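Local atomic coordinates of spherulin-4 (Aspergillus clavatus, PDB entry 5C5G), a protein that is a fungal glycoside hydrolase with a (beta/alpha) barrel fold that binds N-acetyl-D-galactosamine and probably acts in the biosynthesis of the polysaccharide galactosaminogalactan. Residues Y17-W23 and D55-E61; R84-V89 and Y129-L133; I202-T207 and F229-E234. All coordinates share one frame; numbering follows the deposited sequence.

Contact 1. Residues Y17-W23 and D55-E61; sequences YPAPGAW and DGNYTRE
P18 sets its CG-CD edge over one face of the Y58 ring, with P18 CG above the centre, 3.4 Å from the ring centroid, a CH-pi contact. W23 CZ2 and Y17 CE1 reach the same tyrosine obliquely, which makes Y17, W23 and Y58 an aromatic cluster around the proline. P18 CB packs on E61 CG, and W23 CE3 lies 3.6 Å from E61 CB. At the outer end, Y17 OH donates to D55 OD2 (2.6 Å) on the syn side but 29° out of the carboxylate plane, and accepts from N57 ND2 (2.9 Å, 167°), which lies close to the tyrosine ring plane. With CG anti to the backbone N (chi1 -177°), the Y17 ring extends toward these two partners.

Further out, D55 is the N-cap of helix 56-66, its OD1 accepting from Y58 N at 3.1 Å. R60 holds N57 OD1 end-on through NH1 and NH2, and grips E61 OE2 side-on through NE and NH2. A water links E61 OE2 to G21 N. The phenol of Y17 thus bridges a carboxylate and an amide that are each held by further bonds, which ties the loop after strand 9-13 to the first turn of the helix.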
# COMPACT_ATOMS: atom_id res chain seq x y z
N TYR A 17 -11.61 3.31 -9.75
CA TYR A 17 -11.42 4.13 -10.94
C TYR A 17 -11.77 5.60 -10.63
O TYR A 17 -12.82 5.86 -10.05
CB TYR A 17 -12.26 3.61 -12.10
CG TYR A 17 -12.01 4.41 -13.34
CD1 TYR A 17 -10.87 4.18 -14.10
CD2 TYR A 17 -12.86 5.44 -13.73
CE1 TYR A 17 -10.59 4.94 -15.21
CE2 TYR A 17 -12.59 6.20 -14.85
CZ TYR A 17 -11.46 5.94 -15.58
OH TYR A 17 -11.17 6.69 -16.69
N PRO A 18 -10.90 6.55 -11.02
CA PRO A 18 -11.07 7.96 -10.62
C PRO A 18 -12.10 8.75 -11.43
O PRO A 18 -11.82 9.85 -11.92
CB PRO A 18 -9.66 8.53 -10.81
CG PRO A 18 -9.07 7.69 -11.88
CD PRO A 18 -9.59 6.32 -11.65
N ALA A 19 -13.30 8.20 -11.54
CA ALA A 19 -14.42 8.98 -12.05
C ALA A 19 -14.61 10.19 -11.14
O ALA A 19 -14.21 10.16 -9.98
CB ALA A 19 -15.66 8.14 -12.06
N PRO A 20 -15.18 11.28 -11.67
CA PRO A 20 -15.42 12.44 -10.80
C PRO A 20 -16.13 12.03 -9.51
O PRO A 20 -17.14 11.32 -9.55
CB PRO A 20 -16.29 13.35 -11.68
CG PRO A 20 -15.83 13.02 -13.07
CD PRO A 20 -15.58 11.55 -13.07
N GLY A 21 -15.57 12.46 -8.38
CA GLY A 21 -16.14 12.17 -7.08
C GLY A 21 -15.73 10.83 -6.47
O GLY A 21 -15.90 10.64 -5.26
N ALA A 22 -15.17 9.92 -7.26
CA ALA A 22 -14.94 8.57 -6.79
C ALA A 22 -13.93 8.49 -5.65
O ALA A 22 -14.02 7.60 -4.80
CB ALA A 22 -14.49 7.66 -7.93
N TRP A 23 -12.94 9.38 -5.65
CA TRP A 23 -11.92 9.38 -4.62
C TRP A 23 -12.25 10.30 -3.44
O TRP A 23 -11.45 10.41 -2.51
CB TRP A 23 -10.56 9.74 -5.24
CG TRP A 23 -9.99 8.66 -6.10
CD1 TRP A 23 -10.53 7.44 -6.37
CD2 TRP A 23 -8.74 8.70 -6.79
NE1 TRP A 23 -9.69 6.72 -7.19
CE2 TRP A 23 -8.58 7.47 -7.46
CE3 TRP A 23 -7.73 9.67 -6.90
CZ2 TRP A 23 -7.45 7.18 -8.23
CZ3 TRP A 23 -6.61 9.37 -7.66
CH2 TRP A 23 -6.49 8.14 -8.32
N ASP A 55 -5.00 7.96 -18.17
CA ASP A 55 -6.09 8.68 -18.82
C ASP A 55 -6.42 10.00 -18.12
O ASP A 55 -5.83 10.34 -17.10
CB ASP A 55 -7.30 7.76 -19.04
CG ASP A 55 -8.12 7.49 -17.79
OD1 ASP A 55 -8.09 8.27 -16.82
OD2 ASP A 55 -8.88 6.50 -17.83
N GLY A 56 -7.36 10.74 -18.68
CA GLY A 56 -7.63 12.09 -18.22
C GLY A 56 -8.24 12.16 -16.84
O GLY A 56 -8.12 13.17 -16.14
N ASN A 57 -8.93 11.10 -16.44
CA ASN A 57 -9.43 11.03 -15.07
C ASN A 57 -8.28 10.89 -14.09
O ASN A 57 -8.24 11.59 -13.08
CB ASN A 57 -10.43 9.88 -14.93
CG ASN A 57 -11.79 10.20 -15.53
OD1 ASN A 57 -12.36 11.26 -15.26
ND2 ASN A 57 -12.30 9.29 -16.34
N TYR A 58 -7.33 10.00 -14.38
CA TYR A 58 -6.15 9.87 -13.54
C TYR A 58 -5.33 11.15 -13.52
O TYR A 58 -4.84 11.57 -12.47
CB TYR A 58 -5.28 8.68 -13.99
CG TYR A 58 -5.74 7.36 -13.42
CD1 TYR A 58 -5.42 7.03 -12.11
CD2 TYR A 58 -6.50 6.47 -14.15
CE1 TYR A 58 -5.83 5.86 -11.55
CE2 TYR A 58 -6.94 5.27 -13.57
CZ TYR A 58 -6.58 4.99 -12.27
OH TYR A 58 -6.98 3.82 -11.66
N THR A 59 -5.18 11.79 -14.68
CA THR A 59 -4.32 12.98 -14.70
C THR A 59 -4.96 14.14 -13.96
O THR A 59 -4.26 15.03 -13.47
CB THR A 59 -3.92 13.40 -16.12
OG1 THR A 59 -5.08 13.71 -16.86
CG2 THR A 59 -3.15 12.29 -16.80
N ARG A 60 -6.29 14.15 -13.85
CA ARG A 60 -6.99 15.14 -13.03
C ARG A 60 -6.88 14.83 -11.53
O ARG A 60 -6.60 15.71 -10.72
CB ARG A 60 -8.47 15.23 -13.42
CG ARG A 60 -9.26 16.30 -12.66
CD ARG A 60 -10.75 16.25 -12.98
NE ARG A 60 -11.33 14.99 -12.51
CZ ARG A 60 -11.71 13.98 -13.28
NH1 ARG A 60 -11.63 14.04 -14.60
NH2 ARG A 60 -12.18 12.87 -12.71
N GLU A 61 -7.12 13.57 -11.17
CA GLU A 61 -7.30 13.22 -9.76
C GLU A 61 -5.99 12.97 -9.00
O GLU A 61 -5.90 13.26 -7.81
CB GLU A 61 -8.22 12.01 -9.63
CG GLU A 61 -9.62 12.23 -10.21
CD GLU A 61 -10.46 13.24 -9.45
OE1 GLU A 61 -10.12 13.57 -8.29
OE2 GLU A 61 -11.46 13.71 -10.03
O HOH W 1 -13.42 14.24 -8.22

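Contact 2. Residues R84-V89 and Y129-L133; sequences RNISEV and YLREL
Y129 and I86 bring together two neighbouring helices of the (beta/alpha) barrel shell, 86-103 and 124-139, at the N-terminal end of the first. The polar part is one hydrogen bond. Y129 OH donates to the backbone carbonyl of R84, 2.7 Å from R84 O, just ahead of the helix. The acceptor lies in the plane of the phenol ring at its edge, while the hydroxyl is tilted 19° from the carbonyl plane. The ring spans the gap because CG stands anti to the Y129 backbone N (chi1 175°), and the side chain extends to the other helix.

The apolar contacts centre on I86, V89 and L133. I86 and Y129 run alongside one another in opposite senses, with I86 CB 3.9 Å from Y129 CE2. The outer end of I86, CD1, rests against the carboxylate carbon of E132, whereas its CG1 touches L133 CD2. That leucine methyl also meets V89 CG1 at 3.6 Å, the V89 and L133 side chains crossing at about a right angle. Deeper in, V89 and L133 both touch F115 of strand 112-116, so the seam between the helices closes down onto the barrel wall.

Capping and charge order 84-89. At the N-cap, N85 OD1 accepts from S87 N, and S87 OG reaches the same oxygen from above the carbonyl plane. R84, its side chain about 7 Å from that of the sugar-binding Y76, forms a salt bridge with D92 and a hydrogen bond to the A78 carbonyl. At the hydroxyl end of Y129, V89 CG2 stands 3.5 Å from Y129 OH.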
# COMPACT_ATOMS: atom_id res chain seq x y z
N ARG A 84 8.43 -12.10 -13.91
CA ARG A 84 8.26 -11.12 -14.96
C ARG A 84 9.62 -10.58 -15.36
O ARG A 84 10.45 -10.26 -14.50
CB ARG A 84 7.35 -9.99 -14.47
CG ARG A 84 6.98 -9.02 -15.56
CD ARG A 84 5.88 -8.11 -15.09
NE ARG A 84 5.51 -7.16 -16.14
CZ ARG A 84 5.35 -5.85 -15.99
NH1 ARG A 84 5.52 -5.27 -14.82
NH2 ARG A 84 5.01 -5.11 -17.03
N ASN A 85 9.85 -10.49 -16.66
CA ASN A 85 11.10 -9.98 -17.19
C ASN A 85 11.43 -8.64 -16.55
O ASN A 85 10.60 -7.74 -16.52
CB ASN A 85 10.99 -9.82 -18.71
CG ASN A 85 12.33 -9.60 -19.37
OD1 ASN A 85 13.13 -8.77 -18.95
ND2 ASN A 85 12.58 -10.37 -20.42
N ILE A 86 12.63 -8.52 -16.01
CA ILE A 86 13.00 -7.34 -15.24
C ILE A 86 13.00 -6.09 -16.12
O ILE A 86 12.73 -4.98 -15.62
CB ILE A 86 14.34 -7.56 -14.50
CG1 ILE A 86 14.48 -6.54 -13.37
CG2 ILE A 86 15.52 -7.55 -15.47
CD1 ILE A 86 15.54 -6.89 -12.34
N SER A 87 13.25 -6.23 -17.42
CA SER A 87 13.19 -5.06 -18.29
C SER A 87 11.77 -4.52 -18.40
O SER A 87 11.58 -3.31 -18.56
CB SER A 87 13.75 -5.39 -19.68
OG SER A 87 12.94 -6.32 -20.35
N GLU A 88 10.77 -5.39 -18.30
CA GLU A 88 9.37 -4.96 -18.37
C GLU A 88 8.97 -4.30 -17.06
O GLU A 88 8.27 -3.29 -17.04
CB GLU A 88 8.47 -6.15 -18.69
CG GLU A 88 8.71 -6.71 -20.08
CD GLU A 88 8.02 -8.04 -20.33
OE1 GLU A 88 7.05 -8.36 -19.59
OE2 GLU A 88 8.44 -8.76 -21.25
N VAL A 89 9.45 -4.86 -15.96
CA VAL A 89 9.22 -4.24 -14.66
C VAL A 89 9.85 -2.84 -14.66
O VAL A 89 9.23 -1.86 -14.23
CB VAL A 89 9.80 -5.10 -13.53
CG1 VAL A 89 9.65 -4.41 -12.20
CG2 VAL A 89 9.12 -6.46 -13.49
N TYR A 129 17.27 -9.98 -7.81
CA TYR A 129 16.25 -9.32 -8.62
C TYR A 129 15.56 -8.24 -7.82
O TYR A 129 15.43 -7.11 -8.29
CB TYR A 129 15.25 -10.39 -9.08
CG TYR A 129 13.99 -10.02 -9.85
CD1 TYR A 129 12.86 -9.57 -9.20
CD2 TYR A 129 13.91 -10.25 -11.21
CE1 TYR A 129 11.69 -9.31 -9.89
CE2 TYR A 129 12.74 -10.00 -11.91
CZ TYR A 129 11.64 -9.53 -11.24
OH TYR A 129 10.47 -9.31 -11.92
N LEU A 130 15.14 -8.55 -6.60
CA LEU A 130 14.46 -7.56 -5.77
C LEU A 130 15.40 -6.42 -5.40
O LEU A 130 14.99 -5.26 -5.37
CB LEU A 130 13.87 -8.20 -4.52
CG LEU A 130 12.74 -9.20 -4.78
CD1 LEU A 130 12.32 -9.87 -3.49
CD2 LEU A 130 11.54 -8.52 -5.43
N ARG A 131 16.66 -6.73 -5.11
CA ARG A 131 17.61 -5.68 -4.78
C ARG A 131 17.85 -4.75 -5.96
O ARG A 131 17.97 -3.52 -5.80
CB ARG A 131 18.93 -6.28 -4.29
CG ARG A 131 18.87 -6.80 -2.85
CD ARG A 131 20.07 -7.70 -2.49
NE ARG A 131 21.40 -7.05 -2.52
CZ ARG A 131 21.90 -6.29 -1.55
NH1 ARG A 131 21.17 -6.02 -0.48
NH2 ARG A 131 23.12 -5.79 -1.66
N GLU A 132 17.93 -5.32 -7.16
CA GLU A 132 18.07 -4.51 -8.36
C GLU A 132 16.88 -3.58 -8.52
O GLU A 132 17.03 -2.41 -8.85
CB GLU A 132 18.24 -5.38 -9.61
CG GLU A 132 18.39 -4.54 -10.87
CD GLU A 132 18.88 -5.30 -12.08
OE1 GLU A 132 19.31 -6.46 -11.94
OE2 GLU A 132 18.85 -4.70 -13.18
N LEU A 133 15.68 -4.09 -8.30
CA LEU A 133 14.49 -3.25 -8.40
C LEU A 133 14.52 -2.10 -7.42
O LEU A 133 14.13 -0.99 -7.77
CB LEU A 133 13.22 -4.06 -8.23
CG LEU A 133 12.92 -5.04 -9.37
CD1 LEU A 133 11.60 -5.74 -9.10
CD2 LEU A 133 12.90 -4.36 -10.76

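Contact 3. Residues I202-T207 and F229-E234; sequences IHSVPT and FITHLE
With H232 CG anti to its carbonyl carbon (chi1 -65°), the imidazole lies beside V205, whose own CG1 is anti to the backbone N (chi1 -179°). V205 CB sits over one face of the H232 ring, 4.0 Å from the ring centroid, in a CH-pi contact, and V205 CG1 approaches H232 NE2 at 3.5 Å. P206 O meets the ring at its edge, near H232 CD2. H232 NE2 is hydrogen-bonded to V209 O. The other methyl of V205, CG2, packs on I230 CG2.

Backbone bonds join the two segments. I202 N donates to F229 O at 2.9 Å, and T231 N returns a bond to I202 O, the pattern of a parallel bridge between I202 and I230. These are the last two strands of the eight-stranded barrel, 198-203 and 227-230, joined through helix 212-224 in a beta-alpha-beta crossover. I202 and I230 share one face of the sheet, where I202 touches V221 and I230 touches V218 of helix 212-224.

Past the strand ends, loop backbone bonds take over. V205 N donates to T231 O, in the carbonyl plane on a lone pair, at 169°. S204 N instead turns to L233 O, from 41° above the carbonyl plane. T231 OG1 accepts from L233 N at 3.2 Å, an ST turn that shapes this second loop. S204 OG hydrogen-bonds H203 ND1, helping to set the rotation of an imidazole that also stacks on Y237 and lies near the sugar-binding E172. A water bridges S204 OG to E234 O, 2.7 Å from the latter.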
# COMPACT_ATOMS: atom_id res chain seq x y z
N ILE A 202 -6.50 -6.42 5.75
CA ILE A 202 -7.56 -7.30 6.22
C ILE A 202 -8.86 -6.83 5.61
O ILE A 202 -9.34 -5.75 5.93
CB ILE A 202 -7.68 -7.29 7.76
CG1 ILE A 202 -6.33 -7.59 8.42
CG2 ILE A 202 -8.73 -8.29 8.22
CD1 ILE A 202 -6.32 -7.30 9.92
N HIS A 203 -9.44 -7.65 4.75
CA HIS A 203 -10.72 -7.33 4.13
C HIS A 203 -11.79 -8.29 4.64
O HIS A 203 -11.51 -9.17 5.45
CB HIS A 203 -10.60 -7.33 2.61
CG HIS A 203 -10.06 -8.59 2.02
ND1 HIS A 203 -10.76 -9.78 2.02
CD2 HIS A 203 -8.89 -8.84 1.39
CE1 HIS A 203 -10.03 -10.71 1.41
NE2 HIS A 203 -8.89 -10.16 1.02
N SER A 204 -13.02 -8.10 4.18
CA SER A 204 -14.10 -9.01 4.50
C SER A 204 -14.35 -9.07 6.00
O SER A 204 -14.77 -10.11 6.54
CB SER A 204 -13.82 -10.41 3.93
OG SER A 204 -13.44 -10.32 2.56
N VAL A 205 -14.13 -7.96 6.69
CA VAL A 205 -14.45 -7.91 8.11
C VAL A 205 -15.97 -7.90 8.28
O VAL A 205 -16.66 -7.10 7.65
CB VAL A 205 -13.85 -6.67 8.76
CG1 VAL A 205 -14.16 -6.65 10.25
CG2 VAL A 205 -12.35 -6.64 8.56
N PRO A 206 -16.52 -8.81 9.12
CA PRO A 206 -17.97 -8.80 9.34
C PRO A 206 -18.43 -7.46 9.89
O PRO A 206 -17.72 -6.82 10.67
CB PRO A 206 -18.17 -9.88 10.41
CG PRO A 206 -16.99 -10.76 10.31
CD PRO A 206 -15.86 -9.89 9.86
N THR A 207 -19.63 -7.03 9.51
CA THR A 207 -20.07 -5.70 9.92
C THR A 207 -20.26 -5.61 11.43
O THR A 207 -20.25 -4.51 11.98
CB THR A 207 -21.35 -5.27 9.20
OG1 THR A 207 -22.34 -6.29 9.37
CG2 THR A 207 -21.09 -5.07 7.71
N PHE A 229 -4.51 -1.61 6.27
CA PHE A 229 -5.79 -1.39 5.60
C PHE A 229 -6.77 -2.40 6.16
O PHE A 229 -6.48 -3.60 6.20
CB PHE A 229 -5.67 -1.62 4.10
CG PHE A 229 -6.94 -1.37 3.33
CD1 PHE A 229 -7.52 -0.11 3.31
CD2 PHE A 229 -7.54 -2.38 2.59
CE1 PHE A 229 -8.70 0.12 2.58
CE2 PHE A 229 -8.70 -2.15 1.86
CZ PHE A 229 -9.27 -0.90 1.85
N ILE A 230 -7.93 -1.92 6.63
CA ILE A 230 -9.00 -2.77 7.11
C ILE A 230 -10.28 -2.33 6.42
O ILE A 230 -10.56 -1.14 6.37
CB ILE A 230 -9.17 -2.65 8.64
CG1 ILE A 230 -7.97 -3.30 9.32
CG2 ILE A 230 -10.46 -3.34 9.09
CD1 ILE A 230 -7.88 -3.02 10.83
N THR A 231 -11.03 -3.29 5.87
CA THR A 231 -12.31 -2.98 5.26
C THR A 231 -13.32 -4.07 5.49
O THR A 231 -13.00 -5.26 5.61
CB THR A 231 -12.16 -2.72 3.76
OG1 THR A 231 -13.45 -2.40 3.24
CG2 THR A 231 -11.60 -3.92 3.01
N HIS A 232 -14.57 -3.63 5.57
CA HIS A 232 -15.70 -4.52 5.77
C HIS A 232 -16.29 -5.00 4.45
O HIS A 232 -17.24 -5.76 4.46
CB HIS A 232 -16.75 -3.82 6.64
CG HIS A 232 -16.28 -3.55 8.03
ND1 HIS A 232 -15.44 -2.50 8.34
CD2 HIS A 232 -16.52 -4.20 9.19
CE1 HIS A 232 -15.20 -2.52 9.64
NE2 HIS A 232 -15.83 -3.54 10.18
N LEU A 233 -15.76 -4.56 3.31
CA LEU A 233 -16.21 -5.12 2.03
C LEU A 233 -15.67 -6.54 1.83
O LEU A 233 -14.50 -6.81 2.09
CB LEU A 233 -15.77 -4.24 0.87
CG LEU A 233 -16.32 -2.81 0.81
CD1 LEU A 233 -15.90 -2.09 -0.46
CD2 LEU A 233 -17.83 -2.78 0.97
N GLU A 234 -16.51 -7.42 1.31
CA GLU A 234 -16.09 -8.78 0.99
C GLU A 234 -16.01 -9.01 -0.52
O GLU A 234 -15.56 -10.06 -0.95
CB GLU A 234 -17.02 -9.83 1.63
CG GLU A 234 -18.48 -9.69 1.31
CD GLU A 234 -19.34 -10.58 2.20
OE1 GLU A 234 -18.78 -11.41 2.95
OE2 GLU A 234 -20.58 -10.45 2.15
O HOH W 2 -14.32 -11.90 0.65

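In the fold
All three contacts belong to one closed eight-stranded parallel barrel and come one after another along the chain, without overlap. Contact 1 joins the loop after the first strand to helix 56-66, contact 2 pairs helices 86-103 and 124-139, and contact 3 links the seventh and eighth strands and the loops that follow. None touches another: centre to centre, contacts 1 and 2 are about 29 Å apart, 1 and 3 about 24 Å, and 2 and 3, on opposite sides of the chain's centre, about 32 Å. In each, a side chain comes within about 7 Å of the side chain of a residue that binds N-acetyl-D-galactosamine, consistent with the three lying around the sugar site.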